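Local coordinates for uncharacterized protein YUAB (PDB 4BHU) that self-polymerizes into a mechanically tough layer on the surface of biofilms, making them hydrophobic and supporting complex colony architecture, at residues L37-F48 against Y102-S110. The protein carries 1 engineered substitution. Residues are numbered along the deposited sequence; the frame is centred on the assembly and turned at random.
Sequences LGVMEFTLPSGF and YTFRAENKS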
ATOM      1  N   LEU I  37     -21.121  13.524  -2.294  1.00 23.56           N
ATOM      2  CA  LEU I  37     -20.683  13.882  -0.957  1.00 26.63           C
ATOM      3  C   LEU I  37     -21.504  15.057  -0.483  1.00 26.39           C
ATOM      4  O   LEU I  37     -21.820  15.942  -1.260  1.00 25.10           O
ATOM      5  CB  LEU I  37     -19.218  14.299  -0.931  1.00 28.86           C
ATOM      6  CG  LEU I  37     -18.179  13.216  -1.222  1.00 27.17           C
ATOM      7  CD1 LEU I  37     -16.781  13.829  -1.085  1.00 28.69           C
ATOM      8  CD2 LEU I  37     -18.351  12.063  -0.293  1.00 27.17           C
ATOM      9  N   GLY I  38     -21.838  15.068   0.796  1.00 27.85           N
ATOM     10  CA  GLY I  38     -22.613  16.166   1.337  1.00 30.93           C
ATOM     11  C   GLY I  38     -23.446  15.773   2.537  1.00 32.32           C
ATOM     12  O   GLY I  38     -23.022  14.958   3.356  1.00 27.78           O
ATOM     13  N   VAL I  39     -24.639  16.364   2.624  1.00 31.22           N
ATOM     14  CA  VAL I  39     -25.527  16.174   3.763  1.00 33.94           C
ATOM     15  C   VAL I  39     -26.944  15.953   3.277  1.00 33.86           C
ATOM     16  O   VAL I  39     -27.492  16.765   2.537  1.00 39.35           O
ATOM     17  CB  VAL I  39     -25.490  17.418   4.695  1.00 34.50           C
ATOM     18  CG1 VAL I  39     -26.284  17.169   5.970  1.00 34.26           C
ATOM     19  CG2 VAL I  39     -24.054  17.758   5.050  1.00 35.98           C
HETATM   20  N   MSE I  40     -27.529  14.836   3.675  1.00 29.38           N
HETATM   21  CA  MSE I  40     -28.901  14.504   3.316  1.00 28.68           C
HETATM   22  C   MSE I  40     -29.792  15.294   4.278  1.00 32.92           C
HETATM   23  O   MSE I  40     -29.603  15.200   5.488  1.00 28.83           O
HETATM   24  CB  MSE I  40     -29.126  13.011   3.506  1.00 32.40           C
HETATM   25  CG  MSE I  40     -30.542  12.526   3.232  1.00 42.22           C
HETATM   26 SE   MSE I  40     -30.968  12.534   1.314  1.00 63.49          SE
HETATM   27  CE  MSE I  40     -32.620  13.626   1.374  1.00 39.45           C
ATOM     28  N   GLU I  41     -30.733  16.074   3.745  1.00 31.57           N
ATOM     29  CA  GLU I  41     -31.576  16.939   4.579  1.00 29.87           C
ATOM     30  C   GLU I  41     -33.063  16.891   4.183  1.00 32.16           C
ATOM     31  O   GLU I  41     -33.420  17.081   3.010  1.00 27.84           O
ATOM     32  CB  GLU I  41     -31.062  18.379   4.541  1.00 34.69           C
ATOM     33  CG  GLU I  41     -31.820  19.314   5.459  1.00 34.91           C
ATOM     34  CD  GLU I  41     -31.132  20.641   5.629  1.00 46.08           C
ATOM     35  OE1 GLU I  41     -29.894  20.649   5.778  1.00 53.86           O
ATOM     36  OE2 GLU I  41     -31.823  21.675   5.627  1.00 44.44           O
ATOM     37  N   PHE I  42     -33.907  16.616   5.177  1.00 26.76           N
ATOM     38  CA  PHE I  42     -35.353  16.575   5.008  1.00 27.98           C
ATOM     39  C   PHE I  42     -35.913  17.789   5.734  1.00 28.12           C
ATOM     40  O   PHE I  42     -35.474  18.096   6.837  1.00 27.41           O
ATOM     41  CB  PHE I  42     -35.942  15.325   5.663  1.00 25.92           C
ATOM     42  CG  PHE I  42     -35.730  14.060   4.894  1.00 31.62           C
ATOM     43  CD1 PHE I  42     -34.562  13.327   5.045  1.00 28.55           C
ATOM     44  CD2 PHE I  42     -36.716  13.585   4.039  1.00 31.65           C
ATOM     45  CE1 PHE I  42     -34.376  12.142   4.349  1.00 32.73           C
ATOM     46  CE2 PHE I  42     -36.542  12.403   3.338  1.00 32.00           C
ATOM     47  CZ  PHE I  42     -35.364  11.681   3.487  1.00 32.00           C
ATOM     48  N   THR I  43     -36.868  18.472   5.108  1.00 29.81           N
ATOM     49  CA  THR I  43     -37.551  19.622   5.714  1.00 30.84           C
ATOM     50  C   THR I  43     -39.044  19.296   5.839  1.00 29.39           C
ATOM     51  O   THR I  43     -39.714  18.953   4.861  1.00 31.18           O
ATOM     52  CB  THR I  43     -37.368  20.897   4.876  1.00 33.01           C
ATOM     53  OG1 THR I  43     -35.971  21.179   4.751  1.00 30.46           O
ATOM     54  CG2 THR I  43     -38.071  22.115   5.550  1.00 36.75           C
ATOM     55  N   LEU I  44     -39.546  19.361   7.061  1.00 27.82           N
ATOM     56  CA  LEU I  44     -40.940  19.028   7.323  1.00 31.93           C
ATOM     57  C   LEU I  44     -41.740  20.328   7.424  1.00 33.53           C
ATOM     58  O   LEU I  44     -41.217  21.342   7.890  1.00 30.65           O
ATOM     59  CB  LEU I  44     -41.059  18.231   8.623  1.00 31.43           C
ATOM     60  CG  LEU I  44     -40.148  17.009   8.781  1.00 36.44           C
ATOM     61  CD1 LEU I  44     -40.443  16.287  10.091  1.00 34.71           C
ATOM     62  CD2 LEU I  44     -40.285  16.061   7.619  1.00 30.50           C
ATOM     63  N   PRO I  45     -43.005  20.304   6.986  1.00 35.38           N
ATOM     64  CA  PRO I  45     -43.802  21.534   7.086  1.00 35.64           C
ATOM     65  C   PRO I  45     -44.399  21.691   8.483  1.00 34.78           C
ATOM     66  O   PRO I  45     -44.458  20.709   9.244  1.00 28.56           O
ATOM     67  CB  PRO I  45     -44.871  21.332   6.008  1.00 33.10           C
ATOM     68  CG  PRO I  45     -45.061  19.841   5.952  1.00 36.03           C
ATOM     69  CD  PRO I  45     -43.746  19.211   6.333  1.00 33.28           C
ATOM     70  N   SER I  46     -44.813  22.909   8.843  1.00 34.80           N
ATOM     71  CA  SER I  46     -45.380  23.130  10.175  1.00 35.17           C
ATOM     72  C   SER I  46     -46.573  22.200  10.303  1.00 27.99           C
ATOM     73  O   SER I  46     -47.354  22.064   9.368  1.00 32.53           O
ATOM     74  CB  SER I  46     -45.794  24.596  10.380  1.00 38.69           C
ATOM     75  OG  SER I  46     -45.815  24.917  11.766  1.00 43.22           O
ATOM     76  N   GLY I  47     -46.679  21.541  11.448  1.00 32.60           N
ATOM     77  CA  GLY I  47     -47.655  20.485  11.642  1.00 38.24           C
ATOM     78  C   GLY I  47     -47.000  19.121  11.773  1.00 35.65           C
ATOM     79  O   GLY I  47     -47.589  18.201  12.335  1.00 33.14           O
ATOM     80  N   PHE I  48     -45.774  18.982  11.260  1.00 31.16           N
ATOM     81  CA  PHE I  48     -45.011  17.743  11.422  1.00 31.93           C
ATOM     82  C   PHE I  48     -43.653  17.976  12.069  1.00 28.09           C
ATOM     83  O   PHE I  48     -43.006  19.005  11.836  1.00 31.71           O
ATOM     84  CB  PHE I  48     -44.835  17.051  10.068  1.00 30.21           C
ATOM     85  CG  PHE I  48     -46.123  16.591   9.475  1.00 32.46           C
ATOM     86  CD1 PHE I  48     -46.620  15.339   9.764  1.00 29.45           C
ATOM     87  CD2 PHE I  48     -46.855  17.422   8.647  1.00 36.99           C
ATOM     88  CE1 PHE I  48     -47.817  14.922   9.228  1.00 31.82           C
ATOM     89  CE2 PHE I  48     -48.051  17.006   8.110  1.00 36.60           C
ATOM     90  CZ  PHE I  48     -48.529  15.753   8.404  1.00 31.98           C
ATOM     91  N   TYR I 102     -49.934  19.382   2.719  1.00 45.13           N
ATOM     92  CA  TYR I 102     -48.655  19.627   3.382  1.00 39.32           C
ATOM     93  C   TYR I 102     -47.504  19.128   2.512  1.00 42.11           C
ATOM     94  O   TYR I 102     -47.503  17.964   2.076  1.00 41.89           O
ATOM     95  CB  TYR I 102     -48.626  18.906   4.724  1.00 38.19           C
ATOM     96  CG  TYR I 102     -49.573  19.503   5.735  1.00 36.81           C
ATOM     97  CD1 TYR I 102     -50.929  19.197   5.712  1.00 41.38           C
ATOM     98  CD2 TYR I 102     -49.110  20.388   6.714  1.00 39.35           C
ATOM     99  CE1 TYR I 102     -51.799  19.741   6.643  1.00 38.05           C
ATOM    100  CE2 TYR I 102     -49.962  20.926   7.650  1.00 40.92           C
ATOM    101  CZ  TYR I 102     -51.308  20.611   7.608  1.00 44.75           C
ATOM    102  OH  TYR I 102     -52.157  21.160   8.548  1.00 45.06           O
ATOM    103  N   THR I 103     -46.539  20.012   2.275  1.00 35.67           N
ATOM    104  CA  THR I 103     -45.424  19.731   1.383  1.00 40.64           C
ATOM    105  C   THR I 103     -44.117  19.483   2.138  1.00 37.99           C
ATOM    106  O   THR I 103     -43.709  20.271   3.002  1.00 36.09           O
ATOM    107  CB  THR I 103     -45.196  20.886   0.387  1.00 46.74           C
ATOM    108  OG1 THR I 103     -46.408  21.159  -0.331  1.00 45.00           O
ATOM    109  CG2 THR I 103     -44.076  20.531  -0.602  1.00 43.60           C
ATOM    110  N   PHE I 104     -43.477  18.374   1.784  1.00 40.24           N
ATOM    111  CA  PHE I 104     -42.199  17.970   2.344  1.00 32.01           C
ATOM    112  C   PHE I 104     -41.121  18.166   1.288  1.00 37.84           C
ATOM    113  O   PHE I 104     -41.376  18.015   0.090  1.00 34.08           O
ATOM    114  CB  PHE I 104     -42.234  16.497   2.744  1.00 35.10           C
ATOM    115  CG  PHE I 104     -43.231  16.185   3.815  1.00 34.37           C
ATOM    116  CD1 PHE I 104     -44.569  16.030   3.505  1.00 39.00           C
ATOM    117  CD2 PHE I 104     -42.837  16.064   5.137  1.00 34.99           C
ATOM    118  CE1 PHE I 104     -45.490  15.743   4.492  1.00 36.17           C
ATOM    119  CE2 PHE I 104     -43.757  15.777   6.133  1.00 34.71           C
ATOM    120  CZ  PHE I 104     -45.087  15.619   5.807  1.00 37.26           C
ATOM    121  N   ARG I 105     -39.920  18.491   1.754  1.00 33.94           N
ATOM    122  CA  ARG I 105     -38.780  18.768   0.891  1.00 35.85           C
ATOM    123  C   ARG I 105     -37.605  17.910   1.345  1.00 35.43           C
ATOM    124  O   ARG I 105     -37.487  17.533   2.513  1.00 29.04           O
ATOM    125  CB  ARG I 105     -38.410  20.256   0.935  1.00 40.41           C
ATOM    126  CG  ARG I 105     -39.523  21.158   0.420  1.00 53.07           C
ATOM    127  CD  ARG I 105     -39.322  22.636   0.745  1.00 56.80           C
ATOM    128  NE  ARG I 105     -40.401  23.450   0.178  1.00 61.49           N
ATOM    129  CZ  ARG I 105     -41.598  23.613   0.740  1.00 58.89           C
ATOM    130  NH1 ARG I 105     -41.893  23.027   1.893  1.00 56.74           N
ATOM    131  NH2 ARG I 105     -42.515  24.363   0.145  1.00 61.90           N
ATOM    132  N   ALA I 106     -36.741  17.578   0.404  1.00 35.87           N
ATOM    133  CA  ALA I 106     -35.562  16.797   0.730  1.00 33.14           C
ATOM    134  C   ALA I 106     -34.541  17.076  -0.347  1.00 39.86           C
ATOM    135  O   ALA I 106     -34.882  17.190  -1.525  1.00 37.95           O
ATOM    136  CB  ALA I 106     -35.895  15.301   0.797  1.00 34.61           C
ATOM    137  N   GLU I 107     -33.297  17.243   0.070  1.00 38.71           N
ATOM    138  CA  GLU I 107     -32.223  17.477  -0.871  1.00 43.82           C
ATOM    139  C   GLU I 107     -30.906  16.980  -0.309  1.00 42.67           C
ATOM    140  O   GLU I 107     -30.723  16.856   0.912  1.00 32.21           O
ATOM    141  CB  GLU I 107     -32.106  18.965  -1.175  1.00 44.78           C
ATOM    142  CG  GLU I 107     -31.861  19.827   0.052  1.00 50.73           C
ATOM    143  CD  GLU I 107     -31.803  21.310  -0.287  1.00 60.22           C
ATOM    144  OE1 GLU I 107     -32.041  21.645  -1.464  1.00 65.27           O
ATOM    145  OE2 GLU I 107     -31.520  22.133   0.613  1.00 60.37           O
ATOM    146  N   ASN I 108     -29.982  16.710  -1.220  1.00 39.72           N
ATOM    147  CA  ASN I 108     -28.624  16.405  -0.839  1.00 36.61           C
ATOM    148  C   ASN I 108     -27.801  17.673  -0.933  1.00 43.68           C
ATOM    149  O   ASN I 108     -27.427  18.085  -2.029  1.00 44.83           O
ATOM    150  CB  ASN I 108     -28.050  15.307  -1.739  1.00 40.27           C
ATOM    151  CG  ASN I 108     -26.602  14.970  -1.399  1.00 41.33           C
ATOM    152  OD1 ASN I 108     -26.023  15.504  -0.437  1.00 45.42           O
ATOM    153  ND2 ASN I 108     -26.008  14.102  -2.194  1.00 38.27           N
ATOM    154  N   LYS I 109     -27.546  18.310   0.207  1.00 35.79           N
ATOM    155  CA  LYS I 109     -26.736  19.525   0.223  1.00 47.15           C
ATOM    156  C   LYS I 109     -25.289  19.174  -0.096  1.00 46.45           C
ATOM    157  O   LYS I 109     -24.657  18.419   0.645  1.00 44.20           O
ATOM    158  CB  LYS I 109     -26.792  20.213   1.592  1.00 50.23           C
ATOM    159  CG  LYS I 109     -28.069  20.991   1.896  1.00 55.25           C
ATOM    160  CD  LYS I 109     -28.013  21.643   3.292  1.00 57.34           C
ATOM    161  CE  LYS I 109     -27.908  23.174   3.231  1.00 60.93           C
ATOM    162  NZ  LYS I 109     -28.166  23.831   4.566  1.00 56.57           N
ATOM    163  N   SER I 110     -24.772  19.721  -1.192  1.00 44.68           N
ATOM    164  CA  SER I 110     -23.383  19.504  -1.598  1.00 49.94           C
ATOM    165  C   SER I 110     -22.703  20.823  -1.966  1.00 59.45           C
ATOM    166  O   SER I 110     -23.370  21.837  -2.210  1.00 55.12           O
ATOM    167  CB  SER I 110     -23.306  18.586  -2.820  1.00 47.94           C
ATOM    168  OG  SER I 110     -23.942  17.338  -2.592  1.00 54.11           O
TER
HETATM  169  O   HOH W   1     -41.431  21.338   3.952  1.00 40.51           O
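Pro-45 lays CD over one face of the Phe-104 ring, 3.7 Å from CD to the ring centroid, where strand 39-43 has given way to a type II turn. This is a worked example of an antiparallel pair that continues as side-chain packing once its backbone bonds stop. Leu-44 CD2 meets the same ring at its rim, in plane, 3.6 Å from Phe-104 CD2. Phe-48, the last residue of that turn, forms an aromatic cluster with Tyr-102 and Phe-104: its edge meets the face of Tyr-102 in a T-shaped stack with planes at 83°, while its own face receives the edge of Phe-104 at 57°. Along the strands, the short side chain of Ala-106 leaves a low spot into which two larger neighbours lean. Selenomethionine Met-40, with CG anti to the backbone N (chi1 177°) and bends at chi2 and chi3, brings CE to 3.7 Å from Ala-106 CB and over a face of the Phe-42 ring near its rim; Phe-42 CD2 is 3.8 Å from Ala-106 CB. Tyr-29 of strand 22-30 packs on Met-40 and Ala-106, and Leu-27 on Leu-44 and Phe-104, as expected of a beta-sandwich interior. Six backbone hydrogen bonds join Val-39, Glu-41 and Thr-43 to Lys-109, Glu-107 and Arg-105; at the end, Ser-110 OG donates to Leu-37 O at 2.9 Å. On the face carrying Glu-41 and Lys-109, Glu-41 OE1 is held chiefly by Arg-74 NE; its salt bridge to Lys-109 NZ is long, 3.8 Å. Arg-74, with a smaller share from Lys-109, would probably keep the buried Glu-41 carboxylate charged despite nearby Glu-107.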